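Local coordinates for amidase, hydantoinase/carbamoylase family (Burkholderia vietnamiensis, PDB 5I4M) that probably hydrolyses N-carbamoyl-L-amino acids as a zinc-dependent amidase of the hydantoinase/carbamoylase type in the peptidase M20 family, at the interface of chains A and B. Sequence-based numbering; all coordinates share one arbitrary frame. Chains: chain A/B, Amidase, hydantoinase/carbamoylase family.

Contact 1 and contact 2 are neighbouring patches of one two-fold symmetric interface, with the centres of their C-alpha atoms about 20 Å apart. Both use Gly286, Arg295 and Val297 with the chains exchanged: chain A supplies Arg295 and Val297 to contact 1, and chain B supplies them to contact 2. Contact 1 is a largely apolar seam of helix 259-276, strand 288-291 and the turn at 284-286, with waters bridging the backbone, whereas contact 2 sets the arginine loop beside the segment that follows a zinc ligand of its partner. The residues fall largely within the M20 dimerisation region, so the pair is probably the biological dimer, which may link assembly to the active site.

Contact 1: the interface of chains A and B. Residues chain A 258, 260-261, 290, 295, 297, 299; chain B 267, 284-286, 288.
A:Leu260 and A:Pro299 close around the backbone carbonyl of B:Val285. The leucine CG stands anti to its backbone N (chi1 -180°), a setting that sends methyl CD2 across the interface to 3.8 Å from B:Val285 CG1, the two side chains crossing obliquely. The proline ring brings its CG to 3.5 Å from B:Val285 O, where a rigid apolar ring can cover a carbonyl without competing for its bonding. At the next residue of the helix, A:Leu261, B:Val267 points its CG1 branch at the backbone, 3.9 Å from CA; a short branched residue lets the two copies of helix 259-276 approach here. B:Gly286 lacks a side chain, and its CA can therefore rest 3.5 Å from A:Val297 O.

Water serves the polar backbone groups along this seam. One molecule joins B:Gly286 O to A:Val297 O, another joins B:Gly286 N to A:Arg295 O, and a third connects strand 288-291 of each chain, lying 3.0 Å from A:Val290 N and 2.8 Å from B:Met288 O. Beside that third water, A:Val290 CG2 faces B:Met288 CB.

Behind A:Leu260 and A:Leu261, A:Asp258 caps the start of their helix, a usual place for aspartate. A:Leu261 N donates to A:Asp258 OD1 at 2.9 Å, nearly straight at 163° and coming from above the carboxylate plane.

Contact 2: the interface of chains A and B. Residues chain A 151-152, 236, 286-287, 303, 305, 307; chain B 294-295, 297.
B:Ser294, in an extended backbone conformation, leads into B:Arg295, whose backbone turns helix-like and lies against A:Gly286 and A:Met287. The glycine lets the two main chains come close, its CA 4.1 Å from B:Arg295 CA. B:Arg295 dominates the patch, hiding 119 Å² of its surface. Its CG sits in the crowded position between backbone N and carbonyl carbon (chi1 56°), and with the bend at chi3 (75°) this folds NE back towards the residue's own N. Both nitrogens then hold one water, with NE 3.0 Å from the oxygen of water 5, and that water also bonds A:Ser152 O.

Different residues line the different sides of the arginine. A:Trp236 meets its aliphatic stretch at the ring rim, CZ3 lying 3.7 Å from B:Arg295 CD; the methylene is raised towards the ring face that A:Asp307 OD2 also approaches. The indole and guanidinium planes are 25° apart. A:Thr305 crosses the arginine at about a right angle and sets its methyl CG2 over one guanidinium face, 3.6 Å from NH1, while its OG1 bonds water 6, shared with B:Arg295 O and A:Gly286 N. A:Met287, fully extended, runs alongside in the same direction, and its SD reaches 3.5 Å from NH2. Long and unbranched, methionine suits this parallel run; the ring edge of A:Phe303 backs its sulphur in plane.

Beside the arginine, two small hydroxyls meet tip to tip: A:Ser152 OG and B:Ser294 OG are hydrogen bonded at 2.7 Å, each able to donate or accept.

A:Gly151 and A:Ser152 directly follow the zinc ligand Glu150, and Asn296, next to Arg295, belongs to the 3-phosphoglycerate site. The contact thus probably helps to hold the partner's loop beside the active site as the dimer assembles.

Contact 1: the interface of chains A and B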
ATOM      1  N   ASP A 258       2.836  -1.406  17.019  1.00 11.51           N
ATOM      2  CA  ASP A 258       3.123  -1.318  15.590  1.00  8.17           C
ATOM      3  C   ASP A 258       2.227  -2.288  14.826  1.00  8.51           C
ATOM      4  O   ASP A 258       2.400  -3.510  14.919  1.00  8.64           O
ATOM      5  CB  ASP A 258       4.604  -1.628  15.364  1.00  8.40           C
ATOM      6  CG  ASP A 258       5.064  -1.335  13.951  1.00 11.95           C
ATOM      7  OD1 ASP A 258       4.281  -1.607  13.014  1.00 12.33           O
ATOM      8  OD2 ASP A 258       6.214  -0.831  13.783  1.00 10.97           O
ATOM      9  N   LEU A 260       2.049  -2.748  11.582  1.00  7.94           N
ATOM     10  CA  LEU A 260       2.738  -3.458  10.511  1.00  6.49           C
ATOM     11  C   LEU A 260       3.617  -4.579  11.059  1.00  6.78           C
ATOM     12  O   LEU A 260       3.779  -5.618  10.414  1.00 11.13           O
ATOM     13  CB  LEU A 260       3.552  -2.463   9.667  1.00  8.25           C
ATOM     14  CG  LEU A 260       4.338  -3.054   8.490  1.00  7.67           C
ATOM     15  CD1 LEU A 260       3.393  -3.785   7.549  1.00  7.44           C
ATOM     16  CD2 LEU A 260       5.103  -1.958   7.744  1.00  8.75           C
ATOM     17  N   LEU A 261       4.203  -4.396  12.234  1.00 10.96           N
ATOM     18  CA  LEU A 261       4.889  -5.511  12.872  1.00  8.55           C
ATOM     19  C   LEU A 261       3.935  -6.679  13.057  1.00 12.50           C
ATOM     20  O   LEU A 261       4.281  -7.831  12.760  1.00 10.11           O
ATOM     21  CB  LEU A 261       5.469  -5.068  14.212  1.00  9.12           C
ATOM     22  CG  LEU A 261       6.299  -6.105  14.977  1.00 10.39           C
ATOM     23  CD1 LEU A 261       7.564  -6.483  14.189  1.00  8.50           C
ATOM     24  CD2 LEU A 261       6.644  -5.594  16.353  1.00 13.05           C
ATOM     25  N   VAL A 290      -1.092  -0.079   4.340  1.00 10.43           N
ATOM     26  CA  VAL A 290      -0.491   0.421   5.577  1.00 10.34           C
ATOM     27  C   VAL A 290      -0.914   1.867   5.790  1.00  8.76           C
ATOM     28  O   VAL A 290      -0.956   2.651   4.835  1.00  7.94           O
ATOM     29  CB  VAL A 290       1.044   0.302   5.515  1.00 10.19           C
ATOM     30  CG1 VAL A 290       1.706   0.857   6.788  1.00 10.65           C
ATOM     31  CG2 VAL A 290       1.457  -1.152   5.246  1.00 10.79           C
ATOM     32  N   ARG A 295       7.398   6.953   6.258  1.00  7.24           N
ATOM     33  CA  ARG A 295       8.566   6.167   6.650  1.00  7.42           C
ATOM     34  C   ARG A 295       8.996   6.430   8.089  1.00  9.68           C
ATOM     35  O   ARG A 295       9.545   5.528   8.732  1.00  9.16           O
ATOM     36  CB  ARG A 295       9.730   6.422   5.691  1.00  7.72           C
ATOM     37  CG  ARG A 295      10.121   7.870   5.499  1.00  7.99           C
ATOM     38  CD  ARG A 295      11.006   7.939   4.264  1.00  8.97           C
ATOM     39  NE  ARG A 295      10.243   7.808   3.024  1.00  8.07           N
ATOM     40  CZ  ARG A 295      10.746   7.340   1.882  1.00  9.30           C
ATOM     41  NH1 ARG A 295      12.004   6.902   1.831  1.00 10.29           N
ATOM     42  NH2 ARG A 295      10.000   7.315   0.780  1.00  8.83           N
ATOM     43  N   VAL A 297       6.895   7.196  10.672  1.00  7.45           N
ATOM     44  CA  VAL A 297       5.742   7.025  11.556  1.00  7.34           C
ATOM     45  C   VAL A 297       5.529   5.530  11.754  1.00  8.60           C
ATOM     46  O   VAL A 297       5.355   4.799  10.773  1.00 10.59           O
ATOM     47  CB  VAL A 297       4.467   7.665  10.970  1.00  7.62           C
ATOM     48  CG1 VAL A 297       3.285   7.497  11.937  1.00  7.14           C
ATOM     49  CG2 VAL A 297       4.696   9.146  10.645  1.00  7.35           C
ATOM     50  N   PRO A 299       3.485   2.445  11.983  1.00  8.15           N
ATOM     51  CA  PRO A 299       2.157   2.270  11.378  1.00  7.42           C
ATOM     52  C   PRO A 299       1.100   1.988  12.439  1.00  8.14           C
ATOM     53  O   PRO A 299       1.291   1.146  13.321  1.00  9.65           O
ATOM     54  CB  PRO A 299       2.353   1.081  10.431  1.00  7.82           C
ATOM     55  CG  PRO A 299       3.811   1.167  10.045  1.00  7.27           C
ATOM     56  CD  PRO A 299       4.497   1.586  11.342  1.00  6.81           C
TER
ATOM     57  N   VAL B 267      10.593  -6.765   8.202  1.00  8.26           N
ATOM     58  CA  VAL B 267       9.957  -5.944   9.238  1.00  7.74           C
ATOM     59  C   VAL B 267      10.250  -6.522  10.616  1.00  9.90           C
ATOM     60  O   VAL B 267      10.593  -5.794  11.557  1.00 10.97           O
ATOM     61  CB  VAL B 267       8.443  -5.824   9.000  1.00  9.09           C
ATOM     62  CG1 VAL B 267       7.760  -5.158  10.223  1.00 12.98           C
ATOM     63  CG2 VAL B 267       8.143  -5.048   7.727  1.00  7.03           C
ATOM     64  N   THR B 284      12.343   0.934  12.750  1.00  7.56           N
ATOM     65  CA  THR B 284      10.971   1.001  12.273  1.00  9.52           C
ATOM     66  C   THR B 284      10.918   0.755  10.776  1.00 11.13           C
ATOM     67  O   THR B 284      11.757   1.265  10.036  1.00 11.60           O
ATOM     68  CB  THR B 284      10.351   2.378  12.536  1.00  7.34           C
ATOM     69  OG1 THR B 284      10.782   2.860  13.813  1.00 11.17           O
ATOM     70  CG2 THR B 284       8.828   2.290  12.507  1.00  8.82           C
ATOM     71  N   VAL B 285       9.898   0.021  10.338  1.00  7.29           N
ATOM     72  CA  VAL B 285       9.452   0.034   8.946  1.00  7.41           C
ATOM     73  C   VAL B 285       8.121   0.779   8.927  1.00 10.67           C
ATOM     74  O   VAL B 285       7.119   0.285   9.458  1.00 10.15           O
ATOM     75  CB  VAL B 285       9.307  -1.384   8.377  1.00  9.10           C
ATOM     76  CG1 VAL B 285       8.727  -1.344   6.957  1.00  6.58           C
ATOM     77  CG2 VAL B 285      10.659  -2.087   8.359  1.00  7.18           C
ATOM     78  N   GLY B 286       8.100   1.970   8.332  1.00  9.07           N
ATOM     79  CA  GLY B 286       6.888   2.772   8.360  1.00  8.11           C
ATOM     80  C   GLY B 286       6.154   2.850   7.035  1.00  7.89           C
ATOM     81  O   GLY B 286       4.977   3.228   6.984  1.00  8.09           O
ATOM     82  N   MET B 288       5.390   0.929   3.150  1.00  7.81           N
ATOM     83  CA  MET B 288       5.443  -0.288   2.356  1.00  8.86           C
ATOM     84  C   MET B 288       4.469  -0.153   1.197  1.00 10.07           C
ATOM     85  O   MET B 288       3.372   0.383   1.360  1.00 11.48           O
ATOM     86  CB  MET B 288       5.104  -1.527   3.197  1.00  7.56           C
ATOM     87  CG  MET B 288       5.259  -2.825   2.446  1.00 10.60           C
ATOM     88  SD  MET B 288       5.012  -4.284   3.481  1.00 13.32           S
ATOM     89  CE  MET B 288       6.599  -4.337   4.296  1.00 12.61           C
TER
HETATM   90  O   HOH W   1       3.404   4.551   8.673  1.00  8.88           O
HETATM   91  O   HOH W   2      10.546   3.280   7.927  1.00  9.49           O
HETATM   92  O   HOH W   3       0.653  -0.003   1.907  1.00 10.84           O

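Contact 2: the interface of chains A and B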
ATOM      1  N   GLY A 151     -12.560 -11.486  -8.323  1.00  6.15           N
ATOM      2  CA  GLY A 151     -12.637 -11.046  -6.941  1.00  6.43           C
ATOM      3  C   GLY A 151     -11.492 -10.162  -6.493  1.00 10.66           C
ATOM      4  O   GLY A 151     -11.216 -10.089  -5.291  1.00  9.75           O
ATOM      5  N   SER A 152     -10.833  -9.469  -7.425  1.00  7.21           N
ATOM      6  CA  SER A 152      -9.691  -8.615  -7.113  1.00  7.42           C
ATOM      7  C   SER A 152     -10.101  -7.162  -6.882  1.00  7.34           C
ATOM      8  O   SER A 152      -9.780  -6.578  -5.839  1.00 10.34           O
ATOM      9  CB  SER A 152      -8.654  -8.691  -8.241  1.00  8.11           C
ATOM     10  OG  SER A 152      -7.580  -7.793  -7.974  1.00 10.38           O
ATOM     11  N   TRP A 236     -11.380 -17.000   2.324  1.00  6.28           N
ATOM     12  CA  TRP A 236     -10.708 -15.710   2.233  1.00  8.05           C
ATOM     13  C   TRP A 236     -11.075 -14.840   3.427  1.00  9.27           C
ATOM     14  O   TRP A 236     -12.206 -14.884   3.923  1.00  9.50           O
ATOM     15  CB  TRP A 236     -11.093 -14.949   0.960  1.00  8.55           C
ATOM     16  CG  TRP A 236     -10.678 -15.573  -0.342  1.00  5.71           C
ATOM     17  CD1 TRP A 236     -10.194 -16.833  -0.550  1.00  9.49           C
ATOM     18  CD2 TRP A 236     -10.726 -14.940  -1.623  1.00  5.55           C
ATOM     19  NE1 TRP A 236      -9.935 -17.026  -1.895  1.00  7.13           N
ATOM     20  CE2 TRP A 236     -10.253 -15.874  -2.572  1.00  6.24           C
ATOM     21  CE3 TRP A 236     -11.118 -13.665  -2.057  1.00 10.63           C
ATOM     22  CZ2 TRP A 236     -10.164 -15.573  -3.937  1.00  6.19           C
ATOM     23  CZ3 TRP A 236     -11.022 -13.364  -3.408  1.00  8.86           C
ATOM     24  CH2 TRP A 236     -10.550 -14.314  -4.331  1.00  6.97           C
ATOM     25  N   GLY A 286      -1.956 -11.504  -0.158  1.00  8.82           N
ATOM     26  CA  GLY A 286      -1.711 -10.860  -1.434  1.00  6.29           C
ATOM     27  C   GLY A 286      -1.932  -9.363  -1.427  1.00  9.14           C
ATOM     28  O   GLY A 286      -1.438  -8.655  -2.306  1.00  9.42           O
ATOM     29  N   MET A 287      -2.670  -8.862  -0.445  1.00  8.07           N
ATOM     30  CA  MET A 287      -3.081  -7.463  -0.432  1.00  7.97           C
ATOM     31  C   MET A 287      -2.839  -6.887   0.954  1.00  9.61           C
ATOM     32  O   MET A 287      -3.198  -7.507   1.959  1.00  6.72           O
ATOM     33  CB  MET A 287      -4.559  -7.326  -0.831  1.00  6.92           C
ATOM     34  CG  MET A 287      -5.065  -5.886  -0.855  1.00  8.40           C
ATOM     35  SD  MET A 287      -6.820  -5.868  -1.212  1.00 11.73           S
ATOM     36  CE  MET A 287      -7.150  -4.103  -1.162  1.00  9.97           C
ATOM     37  N   PHE A 303      -4.459  -2.981   7.008  1.00  8.00           N
ATOM     38  CA  PHE A 303      -5.444  -3.892   6.435  1.00  8.76           C
ATOM     39  C   PHE A 303      -4.712  -4.902   5.565  1.00  9.57           C
ATOM     40  O   PHE A 303      -3.800  -4.533   4.818  1.00  6.37           O
ATOM     41  CB  PHE A 303      -6.457  -3.109   5.591  1.00 10.54           C
ATOM     42  CG  PHE A 303      -7.332  -3.967   4.704  1.00  7.26           C
ATOM     43  CD1 PHE A 303      -6.924  -4.309   3.418  1.00 10.63           C
ATOM     44  CD2 PHE A 303      -8.571  -4.401   5.148  1.00  9.09           C
ATOM     45  CE1 PHE A 303      -7.733  -5.097   2.593  1.00 13.59           C
ATOM     46  CE2 PHE A 303      -9.391  -5.176   4.328  1.00 11.72           C
ATOM     47  CZ  PHE A 303      -8.967  -5.524   3.050  1.00 12.26           C
ATOM     48  N   THR A 305      -5.208  -9.142   3.554  1.00  7.03           N
ATOM     49  CA  THR A 305      -6.057 -10.266   3.184  1.00  8.56           C
ATOM     50  C   THR A 305      -5.347 -11.581   3.454  1.00  9.34           C
ATOM     51  O   THR A 305      -4.112 -11.656   3.467  1.00  9.64           O
ATOM     52  CB  THR A 305      -6.455 -10.203   1.704  1.00  6.91           C
ATOM     53  OG1 THR A 305      -5.279 -10.241   0.882  1.00  9.82           O
ATOM     54  CG2 THR A 305      -7.225  -8.921   1.421  1.00  7.19           C
ATOM     55  N   ASP A 307      -5.664 -15.721   2.111  1.00  5.76           N
ATOM     56  CA  ASP A 307      -6.200 -16.628   1.103  1.00  8.73           C
ATOM     57  C   ASP A 307      -5.767 -18.025   1.521  1.00  9.08           C
ATOM     58  O   ASP A 307      -4.566 -18.309   1.561  1.00  9.32           O
ATOM     59  CB  ASP A 307      -5.651 -16.249  -0.280  1.00  6.32           C
ATOM     60  CG  ASP A 307      -6.165 -17.138  -1.410  1.00 11.59           C
ATOM     61  OD1 ASP A 307      -6.044 -18.379  -1.340  1.00 12.21           O
ATOM     62  OD2 ASP A 307      -6.661 -16.564  -2.400  1.00  9.96           O
TER
ATOM     63  N   SER B 294      -3.032  -7.530  -5.092  1.00  6.54           N
ATOM     64  CA  SER B 294      -4.298  -8.208  -5.335  1.00  8.21           C
ATOM     65  C   SER B 294      -4.366  -9.444  -4.454  1.00  6.68           C
ATOM     66  O   SER B 294      -3.395 -10.196  -4.361  1.00  8.04           O
ATOM     67  CB  SER B 294      -4.448  -8.600  -6.803  1.00  9.90           C
ATOM     68  OG  SER B 294      -5.642  -9.346  -7.004  1.00  9.48           O
ATOM     69  N   ARG B 295      -5.515  -9.651  -3.806  1.00  6.66           N
ATOM     70  CA  ARG B 295      -5.579 -10.641  -2.734  1.00  7.20           C
ATOM     71  C   ARG B 295      -5.283 -12.056  -3.214  1.00  9.13           C
ATOM     72  O   ARG B 295      -4.745 -12.861  -2.442  1.00  8.74           O
ATOM     73  CB  ARG B 295      -6.937 -10.580  -2.034  1.00  7.51           C
ATOM     74  CG  ARG B 295      -8.162 -10.757  -2.916  1.00  6.89           C
ATOM     75  CD  ARG B 295      -9.398 -10.321  -2.127  1.00  6.90           C
ATOM     76  NE  ARG B 295      -9.500  -8.860  -2.018  1.00  7.48           N
ATOM     77  CZ  ARG B 295     -10.072  -8.211  -1.003  1.00  9.73           C
ATOM     78  NH1 ARG B 295     -10.579  -8.879   0.031  1.00  8.99           N
ATOM     79  NH2 ARG B 295     -10.137  -6.887  -1.020  1.00  6.55           N
ATOM     80  N   VAL B 297      -3.163 -12.866  -5.729  1.00  7.37           N
ATOM     81  CA  VAL B 297      -1.895 -12.868  -6.459  1.00  7.52           C
ATOM     82  C   VAL B 297      -0.753 -12.824  -5.451  1.00  7.48           C
ATOM     83  O   VAL B 297      -0.694 -11.914  -4.615  1.00 10.56           O
ATOM     84  CB  VAL B 297      -1.767 -11.678  -7.430  1.00  7.45           C
ATOM     85  CG1 VAL B 297      -0.432 -11.766  -8.197  1.00  7.68           C
ATOM     86  CG2 VAL B 297      -2.951 -11.597  -8.387  1.00  7.53           C
TER
HETATM   87  O   HOH W   4      -0.401  -9.095  -4.760  1.00  6.42           O
HETATM   88  O   HOH W   5      -7.690  -7.554  -3.972  1.00  7.27           O
HETATM   89  O   HOH W   6      -4.499 -12.775   0.187  1.00  9.49           O